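Local coordinates for protein enoyl-CoA hydratase (Geobacillus kaustophilus, PDB 2PPY) that probably hydrates the double bond of enoyl-CoA thioesters in fatty acid beta-oxidation, as a hexameric member of the crotonase family, at residues D17-I22 against K203-A208; P101-A106 against Y210-I215. All coordinates share one frame; numbering follows the deposited sequence.

Contact 1 (D17-I22 against K203-A208)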
# COMPACT_ATOMS: atom_id res chain seq x y z
N ASP A 17 -30.99 23.97 -8.67
CA ASP A 17 -31.32 23.30 -7.41
C ASP A 17 -30.31 22.27 -6.90
O ASP A 17 -30.67 21.14 -6.59
CB ASP A 17 -32.70 22.66 -7.51
CG ASP A 17 -33.81 23.69 -7.65
OD1 ASP A 17 -33.96 24.52 -6.73
OD2 ASP A 17 -34.53 23.66 -8.68
N GLY A 18 -29.05 22.68 -6.80
CA GLY A 18 -28.03 21.78 -6.29
C GLY A 18 -27.53 20.71 -7.25
O GLY A 18 -26.77 19.82 -6.85
N ILE A 19 -27.95 20.77 -8.51
CA ILE A 19 -27.51 19.80 -9.50
C ILE A 19 -26.93 20.50 -10.72
O ILE A 19 -27.45 21.53 -11.16
CB ILE A 19 -28.68 18.91 -9.98
CG1 ILE A 19 -29.25 18.11 -8.81
CG2 ILE A 19 -28.20 17.97 -11.08
CD1 ILE A 19 -30.49 17.31 -9.16
N ALA A 20 -25.84 19.96 -11.24
CA ALA A 20 -25.21 20.52 -12.43
C ALA A 20 -25.18 19.42 -13.47
O ALA A 20 -24.87 18.27 -13.16
CB ALA A 20 -23.79 20.98 -12.11
N GLU A 21 -25.52 19.77 -14.70
CA GLU A 21 -25.51 18.79 -15.77
C GLU A 21 -24.50 19.24 -16.80
O GLU A 21 -24.57 20.36 -17.30
CB GLU A 21 -26.88 18.66 -16.44
CG GLU A 21 -28.03 18.38 -15.49
CD GLU A 21 -29.28 17.92 -16.23
OE1 GLU A 21 -29.46 18.31 -17.40
OE2 GLU A 21 -30.09 17.18 -15.63
N ILE A 22 -23.55 18.37 -17.11
CA ILE A 22 -22.54 18.68 -18.10
C ILE A 22 -22.95 17.94 -19.36
O ILE A 22 -22.82 16.71 -19.44
CB ILE A 22 -21.14 18.20 -17.65
CG1 ILE A 22 -20.80 18.80 -16.28
CG2 ILE A 22 -20.10 18.62 -18.68
CD1 ILE A 22 -19.45 18.35 -15.72
N LYS A 203 -33.07 13.31 -5.29
CA LYS A 203 -33.13 12.77 -3.93
C LYS A 203 -31.85 13.06 -3.15
O LYS A 203 -31.90 13.37 -1.95
CB LYS A 203 -33.39 11.26 -3.95
CG LYS A 203 -34.80 10.85 -4.34
CD LYS A 203 -35.01 9.35 -4.13
CE LYS A 203 -36.45 8.91 -4.40
NZ LYS A 203 -36.84 9.05 -5.83
N LEU A 204 -30.71 12.96 -3.81
CA LEU A 204 -29.44 13.24 -3.14
C LEU A 204 -29.36 14.72 -2.78
O LEU A 204 -29.07 15.07 -1.63
CB LEU A 204 -28.25 12.89 -4.04
CG LEU A 204 -27.95 11.41 -4.30
CD1 LEU A 204 -26.70 11.28 -5.15
CD2 LEU A 204 -27.76 10.69 -2.96
N ALA A 205 -29.64 15.58 -3.75
CA ALA A 205 -29.59 17.02 -3.54
C ALA A 205 -30.55 17.49 -2.45
O ALA A 205 -30.32 18.52 -1.81
CB ALA A 205 -29.90 17.75 -4.84
N ASN A 206 -31.62 16.74 -2.23
CA ASN A 206 -32.61 17.08 -1.23
C ASN A 206 -32.37 16.46 0.14
O ASN A 206 -33.19 16.64 1.05
CB ASN A 206 -34.01 16.69 -1.71
CG ASN A 206 -34.55 17.66 -2.73
OD1 ASN A 206 -34.77 18.83 -2.42
ND2 ASN A 206 -34.77 17.18 -3.94
N SER A 207 -31.27 15.74 0.30
CA SER A 207 -30.97 15.12 1.58
C SER A 207 -29.82 15.85 2.28
O SER A 207 -29.53 17.00 1.96
CB SER A 207 -30.63 13.64 1.38
OG SER A 207 -29.55 13.47 0.48
N ALA A 208 -29.19 15.17 3.23
CA ALA A 208 -28.07 15.76 3.96
C ALA A 208 -26.86 15.69 3.03
O ALA A 208 -26.02 14.80 3.16
CB ALA A 208 -27.81 14.98 5.24
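Ile19 sets its CG1 beside its own backbone N and anti to the carbonyl carbon (chi1 -62°), and this rotation carries the CG1 methylene to the methyl of Ala205, with 4.0 Å from Ile19 CG1 to Ala205 CB. Asp17 and Gly18, both with positive phi, form a two-residue turn with the angles of type I' between the antiparallel strands 11-16 and 19-24. That bend brings main-chain oxygens to the same methyl: Asp17 O lies 3.9 Å from Ala205 CB, and Gly18 O lies 4.3 Å from it. The backbones are nearest here, with 5.7 Å between Gly18 CA and Ala205 CA, and Gly18 has no side chain to hold them apart. Ala205 closes helix 193-205. Just beyond it the chain is tied back on itself, since Leu204 O accepts both Ser207 N and Ser207 OG, the hydroxyl at 2.7 Å from Leu204 O and tilted 22° from the carbonyl plane. Gly18 is fixed to the sheet by backbone bonds to Lys54 and Val55. No hydrogen bond joins 17-22 to 203-208, so the helix end meets the hairpin turn by van der Waals contact alone. With no directional bond across it, the contact depends on shape and close approach, while a polar tie between the same helix and strand comes from the salt bridge of Glu21 with Arg198.

Contact 2 (P101-A106 against Y210-I215)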
# COMPACT_ATOMS: atom_id res chain seq x y z
N PRO A 101 -16.27 17.35 -4.02
CA PRO A 101 -17.36 17.20 -3.05
C PRO A 101 -18.64 16.64 -3.66
O PRO A 101 -19.39 15.93 -2.99
CB PRO A 101 -17.57 18.62 -2.52
CG PRO A 101 -16.28 19.32 -2.81
CD PRO A 101 -15.90 18.76 -4.16
N GLN A 102 -18.88 16.97 -4.92
CA GLN A 102 -20.09 16.52 -5.62
C GLN A 102 -20.03 15.06 -6.04
O GLN A 102 -18.96 14.53 -6.33
CB GLN A 102 -20.35 17.33 -6.90
CG GLN A 102 -20.62 18.80 -6.73
CD GLN A 102 -19.36 19.61 -6.52
OE1 GLN A 102 -18.27 19.20 -6.92
NE2 GLN A 102 -19.51 20.77 -5.88
N VAL A 103 -21.20 14.43 -6.09
CA VAL A 103 -21.31 13.06 -6.54
C VAL A 103 -21.44 13.14 -8.06
O VAL A 103 -22.34 13.81 -8.57
CB VAL A 103 -22.56 12.36 -5.95
CG1 VAL A 103 -22.79 11.02 -6.63
CG2 VAL A 103 -22.38 12.17 -4.45
N TYR A 104 -20.53 12.48 -8.77
CA TYR A 104 -20.56 12.48 -10.22
C TYR A 104 -21.25 11.23 -10.78
O TYR A 104 -20.85 10.10 -10.49
CB TYR A 104 -19.13 12.58 -10.77
CG TYR A 104 -18.63 14.00 -10.92
CD1 TYR A 104 -18.48 14.83 -9.81
CD2 TYR A 104 -18.34 14.52 -12.18
CE1 TYR A 104 -18.05 16.16 -9.95
CE2 TYR A 104 -17.91 15.84 -12.33
CZ TYR A 104 -17.77 16.65 -11.22
OH TYR A 104 -17.37 17.95 -11.38
N ILE A 105 -22.29 11.44 -11.57
CA ILE A 105 -23.05 10.35 -12.17
C ILE A 105 -22.95 10.42 -13.69
O ILE A 105 -23.21 11.47 -14.28
CB ILE A 105 -24.55 10.42 -11.79
CG1 ILE A 105 -24.71 10.52 -10.27
CG2 ILE A 105 -25.29 9.19 -12.32
CD1 ILE A 105 -26.14 10.72 -9.84
N ALA A 106 -22.58 9.31 -14.31
CA ALA A 106 -22.48 9.24 -15.76
C ALA A 106 -23.82 8.73 -16.29
O ALA A 106 -24.22 7.61 -15.99
CB ALA A 106 -21.38 8.30 -16.17
N TYR A 210 -24.12 17.23 2.88
CA TYR A 210 -22.78 17.30 3.47
C TYR A 210 -22.38 15.87 3.81
O TYR A 210 -21.22 15.48 3.65
CB TYR A 210 -22.80 18.16 4.73
CG TYR A 210 -21.44 18.54 5.28
CD1 TYR A 210 -20.27 18.29 4.56
CD2 TYR A 210 -21.33 19.19 6.51
CE1 TYR A 210 -19.03 18.69 5.05
CE2 TYR A 210 -20.09 19.59 7.01
CZ TYR A 210 -18.95 19.34 6.27
OH TYR A 210 -17.73 19.75 6.76
N ALA A 211 -23.35 15.08 4.27
CA ALA A 211 -23.11 13.69 4.61
C ALA A 211 -22.86 12.92 3.32
O ALA A 211 -21.93 12.12 3.24
CB ALA A 211 -24.31 13.11 5.35
N VAL A 212 -23.69 13.18 2.32
CA VAL A 212 -23.55 12.52 1.03
C VAL A 212 -22.15 12.77 0.48
O VAL A 212 -21.46 11.85 0.04
CB VAL A 212 -24.58 13.05 0.01
CG1 VAL A 212 -24.19 12.62 -1.40
CG2 VAL A 212 -25.97 12.52 0.36
N SER A 213 -21.74 14.03 0.52
CA SER A 213 -20.44 14.44 0.01
C SER A 213 -19.27 13.78 0.75
O SER A 213 -18.38 13.21 0.13
CB SER A 213 -20.32 15.96 0.08
OG SER A 213 -19.08 16.38 -0.47
N ASN A 214 -19.29 13.85 2.08
CA ASN A 214 -18.22 13.24 2.87
C ASN A 214 -18.19 11.72 2.70
O ASN A 214 -17.13 11.11 2.78
CB ASN A 214 -18.37 13.63 4.35
CG ASN A 214 -17.75 14.99 4.65
OD1 ASN A 214 -17.51 15.79 3.75
ND2 ASN A 214 -17.48 15.25 5.93
N ILE A 215 -19.35 11.11 2.45
CA ILE A 215 -19.41 9.66 2.24
C ILE A 215 -18.68 9.31 0.94
O ILE A 215 -17.89 8.35 0.90
CB ILE A 215 -20.87 9.16 2.12
CG1 ILE A 215 -21.55 9.18 3.49
CG2 ILE A 215 -20.90 7.76 1.53
CD1 ILE A 215 -23.04 8.86 3.43
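Val212 and Ser213, adjacent on helix 209-222, are the residues of 210-215 that meet Val103 and Pro101. Val212 comes first and supplies the apolar half of the contact. Its CG1 stands anti to the backbone N (chi1 165°) and reaches CG2 of Val103, with 3.6 Å from Val212 CG1 to Val103 CG2. The side chains cross at about a right angle, and the touch is between one methyl of each. On the subunit side, Val212 packs on Val140 of a second subunit and Pro101 on Gln85 of a third. Such a helix belongs to the C-terminal helical part of the crotonase fold, which here covers the start of core strand 103-108 and at the same time faces a neighbouring subunit. Val103 is the first residue of that strand, and Pro101 lies in the loop just before it, so the helix meets the chain where it enters the sheet. Ser213, next along, makes the polar half. Its hydroxyl gives a short hydrogen bond to the backbone of this loop, with 2.6 Å from Ser213 OG to Pro101 O. The donor comes at a C=O...donor angle of 111°, well to one side of the carbonyl, and 22° from its plane. That side-on approach also brings the hydroxyl against the proline: Ser213 OG is 3.2 Å from Pro101 CA and 3.4 Å from Pro101 CB. The serine methylene follows, with Ser213 CB 3.2 Å from Pro101 O. Asn214 turns to helix 227-242, where its ND2 bonds to Leu237 O. Just past Ile215, Lys216 NZ bonds to Gln102 O, a second polar tie from helix 209-222 to the entry of the strand.

Contacts 1 and 2 have centres 9 Å apart and join consecutive helices, 193-205 and 209-222, to one sheet. Strand 55-60 lies between strands 19-24 and 103-108, and Lys54 just before it makes backbone bonds to both Gly18 and Val103. The contacts also touch directly: Leu204 CD1 comes to 4.2 Å from Val103 CG1, and Leu204 CD2 to 4.2 Å from Val212 CG2. The bend between the helices adds Ser207, whose OG lies 3.7 Å from Val212 CG2. Ala208, the N-cap of helix 209-222, and Val212 both pack on Val140 of the second subunit, so the two contacts share a subunit interface.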